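Local structure of nitrogenase molybdenum-iron protein beta chain (Clostridium pasteurianum, 4WES) at residues B[169-174]-B[226-231]; B[156-161]-B[199-204]; B[238-243]-B[248-253]. The protein forms, with the alpha chain, the molybdenum-iron component of nitrogenase, which reduces dinitrogen to ammonium, and shares an [8Fe-7S] cluster with that chain. All blocks are in the same frame, centred on the assembly; numbering follows the deposited sequence. Where two conformers were deposited one is given.

Contact 1: residues B[169-174]-B[226-231]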
loop_
_atom_site.group_PDB
_atom_site.type_symbol
_atom_site.label_atom_id
_atom_site.label_comp_id
_atom_site.label_asym_id
_atom_site.label_seq_id
_atom_site.Cartn_x
_atom_site.Cartn_y
_atom_site.Cartn_z
ATOM N N ASN B 169 -1.897 -43.968 -5.745
ATOM C CA ASN B 169 -0.941 -43.003 -6.269
ATOM C C ASN B 169 0.006 -42.383 -5.245
ATOM O O ASN B 169 0.960 -41.704 -5.616
ATOM C CB ASN B 169 -1.694 -41.910 -7.034
ATOM C CG ASN B 169 -2.623 -41.087 -6.154
ATOM O OD1 ASN B 169 -2.512 -41.104 -4.924
ATOM N ND2 ASN B 169 -3.578 -40.418 -6.780
ATOM N N GLY B 170 -0.226 -42.657 -3.970
ATOM C CA GLY B 170 0.602 -42.108 -2.908
ATOM C C GLY B 170 0.463 -40.612 -2.692
ATOM O O GLY B 170 1.321 -40.009 -2.059
ATOM N N LYS B 171 -0.624 -40.025 -3.181
ATOM C CA LYS B 171 -0.824 -38.577 -3.143
ATOM C C LYS B 171 -1.923 -38.193 -2.140
ATOM O O LYS B 171 -2.793 -38.997 -1.789
ATOM C CB LYS B 171 -1.204 -38.037 -4.530
ATOM C CG LYS B 171 -0.135 -38.310 -5.585
ATOM C CD LYS B 171 -0.504 -37.731 -6.940
ATOM C CE LYS B 171 0.589 -38.030 -7.938
ATOM N NZ LYS B 171 0.334 -37.385 -9.257
ATOM N N ILE B 172 -1.905 -36.920 -1.746
ATOM C CA ILE B 172 -2.980 -36.316 -0.991
ATOM C C ILE B 172 -3.726 -35.353 -1.952
ATOM O O ILE B 172 -3.096 -34.549 -2.626
ATOM C CB ILE B 172 -2.441 -35.529 0.211
ATOM C CG1 ILE B 172 -1.849 -36.519 1.226
ATOM C CG2 ILE B 172 -3.519 -34.658 0.862
ATOM C CD1 ILE B 172 -1.219 -35.883 2.437
ATOM N N ASN B 173 -5.054 -35.479 -2.028
ATOM C CA ASN B 173 -5.851 -34.497 -2.771
ATOM C C ASN B 173 -5.990 -33.235 -1.907
ATOM O O ASN B 173 -6.185 -33.360 -0.689
ATOM C CB ASN B 173 -7.244 -35.008 -3.059
ATOM C CG ASN B 173 -7.254 -36.269 -3.883
ATOM O OD1 ASN B 173 -6.444 -36.436 -4.786
ATOM N ND2 ASN B 173 -8.202 -37.151 -3.566
ATOM N N VAL B 174 -5.948 -32.065 -2.514
ATOM C CA VAL B 174 -6.253 -30.839 -1.812
ATOM C C VAL B 174 -7.272 -30.044 -2.612
ATOM O O VAL B 174 -7.029 -29.720 -3.773
ATOM C CB VAL B 174 -4.991 -30.022 -1.429
ATOM C CG1 VAL B 174 -4.112 -29.705 -2.627
ATOM C CG2 VAL B 174 -5.378 -28.762 -0.655
ATOM N N ILE B 226 -7.240 -33.427 -16.721
ATOM C CA ILE B 226 -8.294 -34.439 -16.641
ATOM C C ILE B 226 -7.790 -35.771 -16.088
ATOM O O ILE B 226 -8.446 -36.378 -15.250
ATOM C CB ILE B 226 -8.921 -34.627 -18.036
ATOM C CG1 ILE B 226 -9.759 -33.409 -18.433
ATOM C CG2 ILE B 226 -9.776 -35.896 -18.111
ATOM C CD1 ILE B 226 -9.994 -33.291 -19.915
ATOM N N GLU B 227 -6.620 -36.211 -16.514
ATOM C CA GLU B 227 -6.137 -37.509 -16.049
ATOM C C GLU B 227 -5.876 -37.486 -14.555
ATOM O O GLU B 227 -6.058 -38.487 -13.869
ATOM C CB GLU B 227 -4.892 -37.931 -16.820
ATOM C CG GLU B 227 -3.841 -36.823 -16.925
ATOM C CD GLU B 227 -3.906 -35.948 -18.203
ATOM O OE1 GLU B 227 -5.004 -35.381 -18.612
ATOM O OE2 GLU B 227 -2.778 -35.815 -18.778
ATOM N N ASP B 228 -5.445 -36.340 -14.038
ATOM C CA ASP B 228 -5.250 -36.220 -12.606
ATOM C C ASP B 228 -6.547 -36.099 -11.830
ATOM O O ASP B 228 -6.651 -36.594 -10.698
ATOM C CB ASP B 228 -4.277 -35.082 -12.304
ATOM C CG ASP B 228 -2.880 -35.386 -12.846
ATOM O OD1 ASP B 228 -2.293 -34.478 -13.477
ATOM O OD2 ASP B 228 -2.392 -36.553 -12.633
ATOM N N LEU B 229 -7.524 -35.421 -12.423
ATOM C CA LEU B 229 -8.866 -35.405 -11.816
ATOM C C LEU B 229 -9.435 -36.829 -11.704
ATOM O O LEU B 229 -10.014 -37.212 -10.687
ATOM C CB LEU B 229 -9.801 -34.529 -12.625
ATOM C CG LEU B 229 -9.405 -33.062 -12.672
ATOM C CD1 LEU B 229 -10.287 -32.285 -13.615
ATOM C CD2 LEU B 229 -9.466 -32.454 -11.285
ATOM N N LYS B 230 -9.245 -37.652 -12.724
ATOM C CA LYS B 230 -9.641 -39.059 -12.600
ATOM C C LYS B 230 -8.895 -39.748 -11.451
ATOM O O LYS B 230 -9.491 -40.479 -10.640
ATOM C CB LYS B 230 -9.404 -39.823 -13.908
ATOM C CG LYS B 230 -10.291 -39.369 -15.050
ATOM C CD LYS B 230 -9.955 -40.121 -16.323
ATOM C CE LYS B 230 -10.803 -39.658 -17.484
ATOM N NZ LYS B 230 -10.445 -40.347 -18.756
ATOM N N ASP B 231 -7.602 -39.480 -11.369
ATOM C CA ASP B 231 -6.727 -40.144 -10.426
ATOM C C ASP B 231 -6.954 -39.741 -8.971
ATOM O O ASP B 231 -6.421 -40.394 -8.059
ATOM C CB ASP B 231 -5.270 -39.901 -10.820
ATOM C CG ASP B 231 -4.308 -40.931 -10.214
ATOM O OD1 ASP B 231 -4.580 -42.165 -10.318
ATOM O OD2 ASP B 231 -3.259 -40.510 -9.682
HETATM O O HOH W 1 -2.158 -38.006 -10.299
#

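Contact 2: residues B[156-161]-B[199-204]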
loop_
_atom_site.group_PDB
_atom_site.type_symbol
_atom_site.label_atom_id
_atom_site.label_comp_id
_atom_site.label_asym_id
_atom_site.label_seq_id
_atom_site.Cartn_x
_atom_site.Cartn_y
_atom_site.Cartn_z
ATOM N N GLY B 156 -19.431 -31.784 -9.100
ATOM C CA GLY B 156 -19.608 -32.298 -10.469
ATOM C C GLY B 156 -18.370 -32.940 -11.045
ATOM O O GLY B 156 -18.436 -33.972 -11.712
ATOM N N ILE B 157 -17.221 -32.340 -10.787
ATOM C CA ILE B 157 -15.944 -32.927 -11.179
ATOM C C ILE B 157 -15.782 -34.320 -10.580
ATOM O O ILE B 157 -15.466 -35.298 -11.283
ATOM C CB ILE B 157 -14.770 -32.019 -10.738
ATOM C CG1 ILE B 157 -14.759 -30.701 -11.501
ATOM C CG2 ILE B 157 -13.446 -32.753 -10.875
ATOM C CD1 ILE B 157 -13.838 -29.641 -10.920
ATOM N N VAL B 158 -16.050 -34.444 -9.278
ATOM C CA VAL B 158 -15.953 -35.756 -8.619
ATOM C C VAL B 158 -16.945 -36.747 -9.220
ATOM O O VAL B 158 -16.599 -37.893 -9.548
ATOM C CB VAL B 158 -16.183 -35.648 -7.102
ATOM C CG1 VAL B 158 -16.206 -37.032 -6.465
ATOM C CG2 VAL B 158 -15.114 -34.807 -6.414
ATOM N N ASN B 159 -18.190 -36.314 -9.363
ATOM C CA ASN B 159 -19.254 -37.185 -9.863
ATOM C C ASN B 159 -18.893 -37.797 -11.208
ATOM O O ASN B 159 -19.088 -38.993 -11.420
ATOM C CB ASN B 159 -20.547 -36.422 -10.089
ATOM C CG ASN B 159 -21.331 -36.121 -8.818
ATOM O OD1 ASN B 159 -21.152 -36.734 -7.770
ATOM N ND2 ASN B 159 -22.229 -35.140 -8.928
ATOM N N TYR B 160 -18.351 -37.002 -12.124
ATOM C CA TYR B 160 -18.045 -37.487 -13.465
ATOM C C TYR B 160 -16.688 -38.105 -13.633
ATOM O O TYR B 160 -16.564 -39.020 -14.440
ATOM C CB TYR B 160 -18.149 -36.329 -14.467
ATOM C CG TYR B 160 -19.562 -36.005 -14.928
ATOM C CD1 TYR B 160 -20.399 -35.176 -14.186
ATOM C CD2 TYR B 160 -20.072 -36.537 -16.102
ATOM C CE1 TYR B 160 -21.679 -34.876 -14.618
ATOM C CE2 TYR B 160 -21.339 -36.240 -16.555
ATOM C CZ TYR B 160 -22.153 -35.398 -15.806
ATOM O OH TYR B 160 -23.400 -35.102 -16.289
ATOM N N LEU B 161 -15.674 -37.612 -12.905
ATOM C CA LEU B 161 -14.300 -37.981 -13.225
ATOM C C LEU B 161 -13.588 -38.910 -12.232
ATOM O O LEU B 161 -12.848 -39.799 -12.640
ATOM C CB LEU B 161 -13.469 -36.722 -13.452
ATOM C CG LEU B 161 -13.982 -35.817 -14.548
ATOM C CD1 LEU B 161 -13.064 -34.621 -14.681
ATOM C CD2 LEU B 161 -14.171 -36.514 -15.892
ATOM N N ILE B 199 -2.547 -33.839 -5.461
ATOM C CA ILE B 199 -3.346 -33.408 -6.599
ATOM C C ILE B 199 -4.194 -32.250 -6.070
ATOM O O ILE B 199 -4.991 -32.461 -5.156
ATOM C CB ILE B 199 -4.305 -34.481 -7.155
ATOM C CG1 ILE B 199 -3.516 -35.713 -7.636
ATOM C CG2 ILE B 199 -5.120 -33.894 -8.294
ATOM C CD1 ILE B 199 -4.401 -36.914 -7.883
ATOM N N MET B 200 -4.019 -31.039 -6.591
ATOM C CA MET B 200 -4.880 -29.915 -6.243
ATOM C C MET B 200 -5.984 -29.787 -7.270
ATOM O O MET B 200 -5.696 -29.823 -8.463
ATOM C CB MET B 200 -4.088 -28.615 -6.188
ATOM C CG MET B 200 -4.966 -27.408 -5.854
ATOM S SD MET B 200 -4.090 -25.867 -5.697
ATOM C CE MET B 200 -3.406 -26.111 -4.085
ATOM N N PHE B 201 -7.226 -29.629 -6.821
ATOM C CA PHE B 201 -8.273 -29.305 -7.754
ATOM C C PHE B 201 -9.403 -28.549 -7.056
ATOM O O PHE B 201 -9.706 -28.829 -5.885
ATOM C CB PHE B 201 -8.825 -30.566 -8.431
ATOM C CG PHE B 201 -9.708 -31.407 -7.587
ATOM C CD1 PHE B 201 -9.157 -32.301 -6.658
ATOM C CD2 PHE B 201 -11.069 -31.453 -7.809
ATOM C CE1 PHE B 201 -9.958 -33.120 -5.891
ATOM C CE2 PHE B 201 -11.884 -32.296 -7.053
ATOM C CZ PHE B 201 -11.317 -33.129 -6.106
ATOM N N PRO B 202 -10.079 -27.641 -7.778
ATOM C CA PRO B 202 -9.612 -26.945 -8.979
ATOM C C PRO B 202 -8.293 -26.188 -8.718
ATOM O O PRO B 202 -7.902 -25.993 -7.558
ATOM C CB PRO B 202 -10.743 -25.952 -9.302
ATOM C CG PRO B 202 -11.899 -26.398 -8.444
ATOM C CD PRO B 202 -11.278 -26.999 -7.229
ATOM N N ASP B 203 -7.635 -25.773 -9.800
ATOM C CA ASP B 203 -6.391 -25.000 -9.689
ATOM C C ASP B 203 -6.365 -23.988 -10.815
ATOM O O ASP B 203 -6.128 -24.346 -11.950
ATOM C CB ASP B 203 -5.189 -25.953 -9.751
ATOM C CG ASP B 203 -3.878 -25.222 -9.715
ATOM O OD1 ASP B 203 -3.846 -24.012 -9.433
ATOM O OD2 ASP B 203 -2.835 -25.890 -9.970
ATOM N N THR B 204 -6.632 -22.717 -10.483
ATOM C CA THR B 204 -6.678 -21.664 -11.491
ATOM C C THR B 204 -5.322 -20.963 -11.662
ATOM O O THR B 204 -5.224 -19.998 -12.432
ATOM C CB THR B 204 -7.731 -20.614 -11.135
ATOM O OG1 THR B 204 -7.331 -20.097 -9.866
ATOM C CG2 THR B 204 -9.123 -21.237 -11.061
#

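Contact 3: residues B[238-243]-B[248-253]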
loop_
_atom_site.group_PDB
_atom_site.type_symbol
_atom_site.label_atom_id
_atom_site.label_comp_id
_atom_site.label_asym_id
_atom_site.label_seq_id
_atom_site.Cartn_x
_atom_site.Cartn_y
_atom_site.Cartn_z
ATOM N N THR B 238 -8.054 -36.738 1.249
ATOM C CA THR B 238 -8.388 -35.424 0.719
ATOM C C THR B 238 -8.378 -34.417 1.867
ATOM O O THR B 238 -9.035 -34.634 2.873
ATOM C CB THR B 238 -9.779 -35.438 0.050
ATOM O OG1 THR B 238 -9.811 -36.405 -1.009
ATOM C CG2 THR B 238 -10.145 -34.054 -0.466
ATOM N N LEU B 239 -7.664 -33.312 1.674
ATOM C CA LEU B 239 -7.776 -32.163 2.583
ATOM C C LEU B 239 -8.745 -31.168 1.970
ATOM O O LEU B 239 -8.550 -30.693 0.839
ATOM C CB LEU B 239 -6.422 -31.510 2.815
ATOM C CG LEU B 239 -5.395 -32.390 3.533
ATOM C CD1 LEU B 239 -4.094 -31.662 3.806
ATOM C CD2 LEU B 239 -5.960 -32.969 4.828
ATOM N N SER B 240 -9.815 -30.879 2.719
ATOM C CA SER B 240 -10.849 -29.924 2.300
ATOM C C SER B 240 -10.562 -28.603 2.995
ATOM O O SER B 240 -10.721 -28.515 4.212
ATOM C CB SER B 240 -12.201 -30.491 2.760
ATOM O OG SER B 240 -13.209 -29.565 2.446
ATOM N N LEU B 241 -10.094 -27.599 2.246
ATOM C CA LEU B 241 -9.735 -26.330 2.849
ATOM C C LEU B 241 -10.908 -25.385 2.712
ATOM O O LEU B 241 -11.226 -24.935 1.597
ATOM C CB LEU B 241 -8.516 -25.727 2.190
ATOM C CG LEU B 241 -7.255 -26.590 2.124
ATOM C CD1 LEU B 241 -6.066 -25.800 1.625
ATOM C CD2 LEU B 241 -6.897 -27.275 3.424
ATOM N N GLY B 242 -11.555 -25.083 3.828
ATOM C CA GLY B 242 -12.736 -24.219 3.817
ATOM C C GLY B 242 -13.973 -25.067 3.605
ATOM O O GLY B 242 -14.284 -25.463 2.504
ATOM N N SER B 243 -14.728 -25.306 4.677
ATOM C CA SER B 243 -15.848 -26.230 4.584
ATOM C C SER B 243 -16.929 -25.804 3.589
ATOM O O SER B 243 -17.504 -26.658 2.911
ATOM C CB SER B 243 -16.452 -26.504 5.951
ATOM O OG SER B 243 -17.055 -25.331 6.478
ATOM N N LEU B 248 -18.248 -30.376 0.205
ATOM C CA LEU B 248 -19.161 -31.174 -0.603
ATOM C C LEU B 248 -18.373 -32.074 -1.550
ATOM O O LEU B 248 -18.640 -33.269 -1.680
ATOM C CB LEU B 248 -20.149 -30.303 -1.351
ATOM C CG LEU B 248 -21.152 -31.075 -2.216
ATOM C CD1 LEU B 248 -22.074 -31.942 -1.399
ATOM C CD2 LEU B 248 -21.974 -30.109 -3.067
ATOM N N GLY B 249 -17.380 -31.503 -2.209
ATOM C CA GLY B 249 -16.542 -32.288 -3.096
ATOM C C GLY B 249 -15.784 -33.398 -2.360
ATOM O O GLY B 249 -15.721 -34.557 -2.812
ATOM N N ALA B 250 -15.209 -33.054 -1.201
ATOM C CA ALA B 250 -14.439 -34.036 -0.423
ATOM C C ALA B 250 -15.312 -35.195 0.049
ATOM O O ALA B 250 -14.912 -36.375 -0.033
ATOM C CB ALA B 250 -13.773 -33.382 0.750
ATOM N N LYS B 251 -16.504 -34.882 0.539
ATOM C CA LYS B 251 -17.450 -35.895 0.986
ATOM C C LYS B 251 -17.953 -36.759 -0.165
ATOM O O LYS B 251 -18.147 -37.978 -0.017
ATOM C CB LYS B 251 -18.623 -35.211 1.708
ATOM C CG LYS B 251 -18.264 -34.584 3.035
ATOM C CD LYS B 251 -19.415 -33.817 3.705
ATOM C CE LYS B 251 -18.978 -33.302 5.067
ATOM N NZ LYS B 251 -20.053 -32.536 5.764
ATOM N N THR B 252 -18.190 -36.139 -1.303
ATOM C CA THR B 252 -18.663 -36.867 -2.476
ATOM C C THR B 252 -17.587 -37.869 -2.917
ATOM O O THR B 252 -17.896 -39.010 -3.274
ATOM C CB THR B 252 -19.039 -35.895 -3.615
ATOM O OG1 THR B 252 -20.066 -35.008 -3.161
ATOM C CG2 THR B 252 -19.558 -36.624 -4.851
ATOM N N LEU B 253 -16.326 -37.441 -2.877
ATOM C CA LEU B 253 -15.212 -38.299 -3.236
ATOM C C LEU B 253 -15.062 -39.462 -2.249
ATOM O O LEU B 253 -14.732 -40.595 -2.636
ATOM C CB LEU B 253 -13.924 -37.471 -3.318
ATOM C CG LEU B 253 -12.686 -38.214 -3.811
ATOM C CD1 LEU B 253 -12.883 -38.933 -5.127
ATOM C CD2 LEU B 253 -11.527 -37.234 -3.897
HETATM O O HOH W 2 -12.235 -37.494 -0.153
HETATM O O HOH W 3 -19.349 -27.674 0.628
#

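Contact 1: residues B[169-174]-B[226-231]
N169 and D231 meet at the surface of a parallel alpha/beta domain, where an Asx turn leading into strand 172-175 faces helix 226-231. The two side chains run past each other in opposite directions, with the amide and carboxylate planes turned 72° apart. N169 ND2 gives a nearly straight hydrogen bond of 2.9 Å to D231 OD2. The acceptor lies almost in the plane of the amide, whereas the amide nitrogen comes in from above the carboxylate plane. The other end of the same amide is used locally: N169 OD1 accepts from K171 N at 2.8 Å, which closes the turn. With its CG placed between the backbone N and the carbonyl carbon (chi1 64°), N169 can thus hold its own loop with one end and the helix with the other. Bonds of N169 ND2 to S235 OG and of D231 OD1 to N234 ND2 tie the pair to the segment that follows the helix.

Alongside, the fully extended side chain of K171 reaches toward D228, but K171 NZ stays 4.4 Å from D228 OD2, too far for a direct salt bridge. The lysine would still be expected to favour the ionised form of both aspartates. A water fills the gap: it accepts from K171 NZ and donates to D228 OD2 and to D231 OD2, each at 2.8 Å.

Contact 2: residues B[156-161]-B[199-204]
F201 reaches from the end of strand 198-200 to I157 and V158 on helix 146-161, joining the edge strand of a parallel sheet to a helix packed beside it. From the backbone the CB of F201 points toward this helix, and on the way it packs against L229 of helix 226-231. CG stands between the backbone N and the carbonyl carbon (chi1 75°), and the ring continues outward from there until its CD2 and CE2 atoms meet the two branched residues. CD2 is the first ring atom to touch, 4.1 Å from I157 CG2. The next, CE2, is shared: it lies 4.1 Å from V158 CG2 and 4.2 Å from I157 CG2. At the tip, CZ stays beside V158 CG2. The valine contacts belong to one of two V158 conformers and are less certain.

The two methyls approach differently. V158 CG2 sits at the ring edge, near its plane, and its side chain crosses that of F201 at about a right angle. I157 CG2 comes in obliquely, from a side chain that runs alongside F201, antiparallel to it. In the backbone, a cis peptide bond joins F201 to P202. No hydrogen bond spans the two segments; with all three touching residues buried, cohesion here rests on van der Waals contact and the exclusion of water from aliphatic and aromatic carbon.

Contact 3: residues B[238-243]-B[248-253]
A250 CB packs against two residues of strand 237-241, T238 and S240, at the first step of a beta-alpha-beta crossover in which helix 243-257 runs back over the sheet before strand 261-264. The axes of strand 238-241 and helix segment 248-253 lie 8.4 Å apart and nearly antiparallel, at 159°. Where the alanine faces the strand the packing is close. Its methyl, A250 CB, is 3.9 Å from T238 CG2 and equally far from S240 CB, so it rests against two side chains that point to the same side of the strand. T238 CG2 is turned anti to the backbone N, while OG1 lies beside that N (chi1 -58°), and this divides the threonine between two tasks. The methyl meets A250, and T238 OG1 lies 3.5 Å from L253 CD2, one helical turn further on, where the two side chains cross obliquely.

Single waters serve the polar atoms beside this apolar contact. One accepts from T238 OG1 and donates to A250 O, bridging strand and helix beside the leucine. T238 OG1 also pairs with N173 ND2, and S240 OG with D247 OD1, so both buried hydroxyls have polar partners. Looser still is the N-terminal part of the helix, where a second water joins S243 O and L248 N. It lies at the kink, where the N atoms of L248 and G249 lack the usual bond to the preceding turn.

Beyond the contact, L248 and T252 pack on helix 146-161, while L253 touches N173 of strand 172-175. Within the sheet, backbone bonds join T238 and S240 to K262 of strand 261-264 on one edge, and L239 to N173 and I175 of strand 172-175 on the other.

All three contacts involve strands of one parallel sheet, in which strand 172-175 lies between strands 198-200 and 237-241. Contact 1 is at the surface and polar, relying on an amide, a lysine, two carboxylates and a bridging water. Contact 2 is buried and wholly apolar, whereas contact 3, also buried, combines methyl packing with bridging waters. Backbone bonds join contacts 1 and 2 (V174 N to I199 O, I172 O to I199 N). The helices adjoin as well: helix 146-161 of contact 2 touches both helix 226-231 of contact 1 and helix 243-257 of contact 3, where V158, in one of its two conformers, lies against L253.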